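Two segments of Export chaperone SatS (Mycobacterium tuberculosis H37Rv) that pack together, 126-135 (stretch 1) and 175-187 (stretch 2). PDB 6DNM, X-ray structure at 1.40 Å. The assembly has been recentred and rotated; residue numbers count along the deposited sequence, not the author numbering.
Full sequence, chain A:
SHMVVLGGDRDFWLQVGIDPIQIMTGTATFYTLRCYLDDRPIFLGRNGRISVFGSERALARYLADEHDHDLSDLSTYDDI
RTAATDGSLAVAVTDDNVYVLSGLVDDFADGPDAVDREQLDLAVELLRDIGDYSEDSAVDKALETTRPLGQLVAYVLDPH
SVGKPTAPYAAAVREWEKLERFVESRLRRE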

# COMPACT_ATOMS: atom_id res chain seq x y z
N LEU A 126 3.23 2.21 3.07
CA LEU A 126 2.84 1.27 2.03
C LEU A 126 4.04 0.82 1.21
O LEU A 126 4.18 -0.37 0.91
CB LEU A 126 1.81 1.91 1.10
CG LEU A 126 1.45 1.06 -0.13
CD1 LEU A 126 0.66 -0.19 0.26
CD2 LEU A 126 0.69 1.91 -1.14
N LEU A 127 4.91 1.76 0.83
CA LEU A 127 6.06 1.42 0.00
C LEU A 127 6.95 0.38 0.68
O LEU A 127 7.38 -0.59 0.04
CB LEU A 127 6.88 2.68 -0.27
CG LEU A 127 6.25 3.72 -1.18
CD1 LEU A 127 7.15 4.93 -1.30
CD2 LEU A 127 6.02 3.10 -2.50
N ARG A 128 7.24 0.56 1.97
CA ARG A 128 8.06 -0.41 2.68
C ARG A 128 7.38 -1.77 2.72
O ARG A 128 8.04 -2.80 2.55
CB ARG A 128 8.35 0.08 4.10
CG ARG A 128 9.09 1.39 4.16
CD ARG A 128 10.52 1.17 4.51
NE ARG A 128 11.20 2.42 4.83
CZ ARG A 128 12.48 2.64 4.60
NH1 ARG A 128 13.22 1.68 4.04
NH2 ARG A 128 13.03 3.80 4.92
N ASP A 129 6.06 -1.79 2.92
CA ASP A 129 5.33 -3.05 2.92
C ASP A 129 5.40 -3.72 1.56
O ASP A 129 5.57 -4.94 1.47
CB ASP A 129 3.87 -2.82 3.31
CG ASP A 129 3.66 -2.66 4.81
OD1 ASP A 129 4.61 -2.88 5.58
OD2 ASP A 129 2.53 -2.33 5.20
N ILE A 130 5.25 -2.95 0.48
CA ILE A 130 5.33 -3.53 -0.86
C ILE A 130 6.73 -4.06 -1.13
O ILE A 130 6.90 -5.16 -1.68
CB ILE A 130 4.91 -2.50 -1.93
CG1 ILE A 130 3.43 -2.15 -1.80
CG2 ILE A 130 5.23 -3.02 -3.34
CD1 ILE A 130 2.98 -1.16 -2.86
N GLY A 131 7.75 -3.30 -0.75
CA GLY A 131 9.11 -3.78 -0.93
C GLY A 131 9.37 -5.07 -0.17
O GLY A 131 9.99 -6.00 -0.69
N ASP A 132 8.89 -5.14 1.08
CA ASP A 132 9.10 -6.34 1.87
C ASP A 132 8.36 -7.53 1.26
O ASP A 132 8.92 -8.63 1.14
CB ASP A 132 8.62 -6.11 3.31
CG ASP A 132 9.50 -5.12 4.07
OD1 ASP A 132 10.54 -4.67 3.54
OD2 ASP A 132 9.14 -4.79 5.22
N TYR A 133 7.10 -7.32 0.87
CA TYR A 133 6.30 -8.41 0.31
C TYR A 133 6.88 -8.89 -1.02
O TYR A 133 6.87 -10.09 -1.30
CB TYR A 133 4.86 -7.93 0.11
CG TYR A 133 4.00 -8.93 -0.64
CD1 TYR A 133 3.63 -10.14 -0.07
CD2 TYR A 133 3.58 -8.67 -1.94
CE1 TYR A 133 2.85 -11.05 -0.76
CE2 TYR A 133 2.79 -9.56 -2.64
CZ TYR A 133 2.43 -10.76 -2.05
OH TYR A 133 1.65 -11.65 -2.75
N SER A 134 7.38 -7.97 -1.83
CA SER A 134 7.93 -8.33 -3.13
C SER A 134 9.31 -8.96 -3.03
O SER A 134 9.82 -9.46 -4.05
CB SER A 134 8.01 -7.10 -4.03
OG SER A 134 9.00 -6.20 -3.57
N GLU A 135 9.93 -8.95 -1.85
CA GLU A 135 11.28 -9.49 -1.65
C GLU A 135 12.30 -8.81 -2.56
O GLU A 135 13.29 -9.43 -2.97
CB GLU A 135 11.31 -11.01 -1.77
CG GLU A 135 10.43 -11.71 -0.75
CD GLU A 135 10.54 -13.21 -0.82
OE1 GLU A 135 10.21 -13.88 0.19
OE2 GLU A 135 10.96 -13.73 -1.87
N GLU A 175 14.45 9.89 -8.96
CA GLU A 175 14.45 8.70 -8.12
C GLU A 175 13.04 8.30 -7.73
O GLU A 175 12.69 7.11 -7.71
CB GLU A 175 15.37 8.91 -6.92
CG GLU A 175 16.86 8.93 -7.33
CD GLU A 175 17.81 9.40 -6.25
OE1 GLU A 175 17.38 9.66 -5.11
OE2 GLU A 175 19.03 9.48 -6.54
N TRP A 176 12.18 9.29 -7.45
CA TRP A 176 10.79 8.96 -7.13
C TRP A 176 10.10 8.33 -8.32
O TRP A 176 9.34 7.36 -8.17
CB TRP A 176 10.02 10.20 -6.69
CG TRP A 176 8.57 9.87 -6.53
CD1 TRP A 176 7.57 10.14 -7.41
CD2 TRP A 176 7.98 9.15 -5.45
NE1 TRP A 176 6.38 9.64 -6.94
CE2 TRP A 176 6.60 9.03 -5.74
CE3 TRP A 176 8.47 8.60 -4.26
CZ2 TRP A 176 5.72 8.39 -4.88
CZ3 TRP A 176 7.59 7.97 -3.41
CH2 TRP A 176 6.23 7.87 -3.72
N GLU A 177 10.32 8.88 -9.52
CA GLU A 177 9.69 8.33 -10.71
C GLU A 177 10.07 6.87 -10.91
O GLU A 177 9.22 6.04 -11.26
CB GLU A 177 10.06 9.16 -11.94
CG GLU A 177 9.33 10.49 -11.97
CD GLU A 177 9.81 11.41 -13.06
OE1 GLU A 177 10.95 11.25 -13.54
OE2 GLU A 177 9.04 12.31 -13.44
N LYS A 178 11.34 6.53 -10.66
CA LYS A 178 11.78 5.15 -10.78
C LYS A 178 11.11 4.28 -9.72
O LYS A 178 10.69 3.16 -10.00
CB LYS A 178 13.31 5.09 -10.63
CG LYS A 178 13.94 3.80 -11.07
CD LYS A 178 15.33 4.07 -11.64
CE LYS A 178 16.05 2.78 -12.04
NZ LYS A 178 15.31 2.00 -13.07
N LEU A 179 10.97 4.81 -8.51
CA LEU A 179 10.32 4.06 -7.45
C LEU A 179 8.84 3.85 -7.74
O LEU A 179 8.31 2.75 -7.51
CB LEU A 179 10.54 4.79 -6.12
CG LEU A 179 10.10 4.08 -4.84
CD1 LEU A 179 10.76 2.70 -4.72
CD2 LEU A 179 10.42 4.94 -3.64
N GLU A 180 8.15 4.87 -8.27
CA GLU A 180 6.75 4.69 -8.60
C GLU A 180 6.56 3.68 -9.73
O GLU A 180 5.58 2.92 -9.72
CB GLU A 180 6.07 6.04 -8.90
CG GLU A 180 4.54 5.91 -8.98
CD GLU A 180 3.77 7.22 -8.85
OE1 GLU A 180 4.38 8.32 -8.84
OE2 GLU A 180 2.53 7.14 -8.77
N ARG A 181 7.50 3.63 -10.69
CA ARG A 181 7.45 2.59 -11.72
C ARG A 181 7.61 1.21 -11.10
O ARG A 181 6.93 0.26 -11.51
CB ARG A 181 8.53 2.83 -12.78
CG ARG A 181 8.22 3.96 -13.75
CD ARG A 181 9.17 3.92 -14.95
NE ARG A 181 10.57 4.20 -14.58
CZ ARG A 181 11.10 5.42 -14.50
NH1 ARG A 181 10.37 6.49 -14.74
NH2 ARG A 181 12.38 5.56 -14.16
N PHE A 182 8.50 1.08 -10.12
CA PHE A 182 8.63 -0.20 -9.41
C PHE A 182 7.31 -0.59 -8.75
O PHE A 182 6.85 -1.73 -8.87
CB PHE A 182 9.75 -0.14 -8.38
CG PHE A 182 9.75 -1.32 -7.44
CD1 PHE A 182 10.22 -2.55 -7.87
CD2 PHE A 182 9.22 -1.21 -6.17
CE1 PHE A 182 10.20 -3.64 -7.03
CE2 PHE A 182 9.19 -2.30 -5.32
CZ PHE A 182 9.68 -3.52 -5.76
N VAL A 183 6.70 0.35 -8.03
CA VAL A 183 5.42 0.06 -7.38
C VAL A 183 4.40 -0.42 -8.39
O VAL A 183 3.72 -1.44 -8.19
CB VAL A 183 4.93 1.29 -6.61
CG1 VAL A 183 3.53 1.05 -6.10
CG2 VAL A 183 5.87 1.60 -5.47
N GLU A 184 4.27 0.31 -9.50
CA GLU A 184 3.30 -0.08 -10.52
C GLU A 184 3.58 -1.48 -11.06
O GLU A 184 2.64 -2.23 -11.34
CB GLU A 184 3.27 0.95 -11.66
CG GLU A 184 2.70 2.30 -11.25
CD GLU A 184 1.18 2.29 -11.19
OE1 GLU A 184 0.59 1.22 -11.45
OE2 GLU A 184 0.59 3.34 -10.89
N SER A 185 4.86 -1.86 -11.16
CA SER A 185 5.21 -3.19 -11.64
C SER A 185 4.74 -4.28 -10.68
O SER A 185 4.60 -5.44 -11.10
CB SER A 185 6.72 -3.29 -11.87
OG SER A 185 7.42 -3.60 -10.68
N ARG A 186 4.51 -3.95 -9.41
CA ARG A 186 4.10 -4.91 -8.40
C ARG A 186 2.59 -4.97 -8.20
O ARG A 186 2.12 -5.79 -7.40
CB ARG A 186 4.77 -4.60 -7.06
CG ARG A 186 6.30 -4.56 -7.10
CD ARG A 186 6.89 -5.93 -7.36
NE ARG A 186 7.00 -6.19 -8.79
CZ ARG A 186 7.24 -7.39 -9.31
NH1 ARG A 186 7.41 -8.44 -8.51
NH2 ARG A 186 7.32 -7.54 -10.62
N LEU A 187 1.82 -4.13 -8.90
CA LEU A 187 0.36 -4.13 -8.79
C LEU A 187 -0.22 -4.84 -10.00
O LEU A 187 -0.24 -4.28 -11.10
CB LEU A 187 -0.15 -2.69 -8.71
CG LEU A 187 0.41 -1.80 -7.60
CD1 LEU A 187 -0.26 -0.43 -7.60
CD2 LEU A 187 0.28 -2.47 -6.24

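Both stretches are mainly helical, and each helix begins earlier in the chain. In stretch 1 the i to i+4 ladder is regular, from Ile130 N to Leu126 O at 2.8 Å through to Ser134 N to Ile130 O at 2.9 Å. Glu135 then leaves helical space with phi/psi of 58/32, and its N bonds back to Asp132 O at 3.2 Å; the positive phi and the bonds back into the last turn define a Schellman motif. The ladder of stretch 2 loosens near Arg186, whose N makes a weak bond to Phe182 O at 3.3 Å and a shorter one to Val183 O at 2.9 Å. The helix axes approach to 10.8 Å, with 56° between their N-to-C directions. The two stretches together bury 374 Å². The backbones come nearest at two pairs, Ile130 CA to Val183 CA and Ser134 CA to Arg186 CA, each at 7.4 Å.

No hydrogen bond crosses between the stretches, so the contact rests on packing. Leu127, Ile130 and Ser134 supply most of the covered surface of stretch 1. Their spacing of three and four residues returns them to one side of the helix, whereas Arg128, Asp129 and Asp132 lie out of reach.

Leu127 has the largest covered area, 78 Å². Its CA-to-CB bond points sideways, but the m, t rotamer brings the branched end nearer to stretch 2. CD2 lies 3.3 Å from Val183 CG2, a tight apolar contact, while CD1 reaches Trp176 CZ3 at 3.7 Å and Leu179 CD2 at 4.0 Å. The forked leucine end thus touches residues spread over two turns of the opposing helix. Trp176, with chi1 at t, extends its six-membered ring to this site; its NE1 makes a weak bond to Glu180 OE1 at 3.1 Å within its own helix.

Ile130 points toward stretch 2. Its CD1 is 4.0 Å from Val183 CG1, and its CG2 lies 4.1 Å from Arg186 CB and 4.5 Å from Phe182 CE2. Val183 suits its place in one of the two closest CA pairs because its methyls sit directly on CB: CG2 meets Leu127 and CG1 meets Ile130. Gly131, one residue on, has no side chain; an ideal CB there would lie 4.9 Å from Phe182 CE2.

Toward the C-terminal ends the contact becomes mixed. Ser134 OG lies 3.5 Å from Phe182 CZ, at the ring edge and near its plane. The same hydroxyl is within hydrogen-bonding range of Ile130 O at 3.0 Å and Gly131 O at 3.1 Å, so this small polar residue can satisfy itself on its own helix while packing closely. Ser134 CB also meets Arg186 CD at 3.7 Å. Arg186 therefore contributes its aliphatic portion here, while its NE bonds to Ser185 OG at 3.2 Å with an angle of 159°.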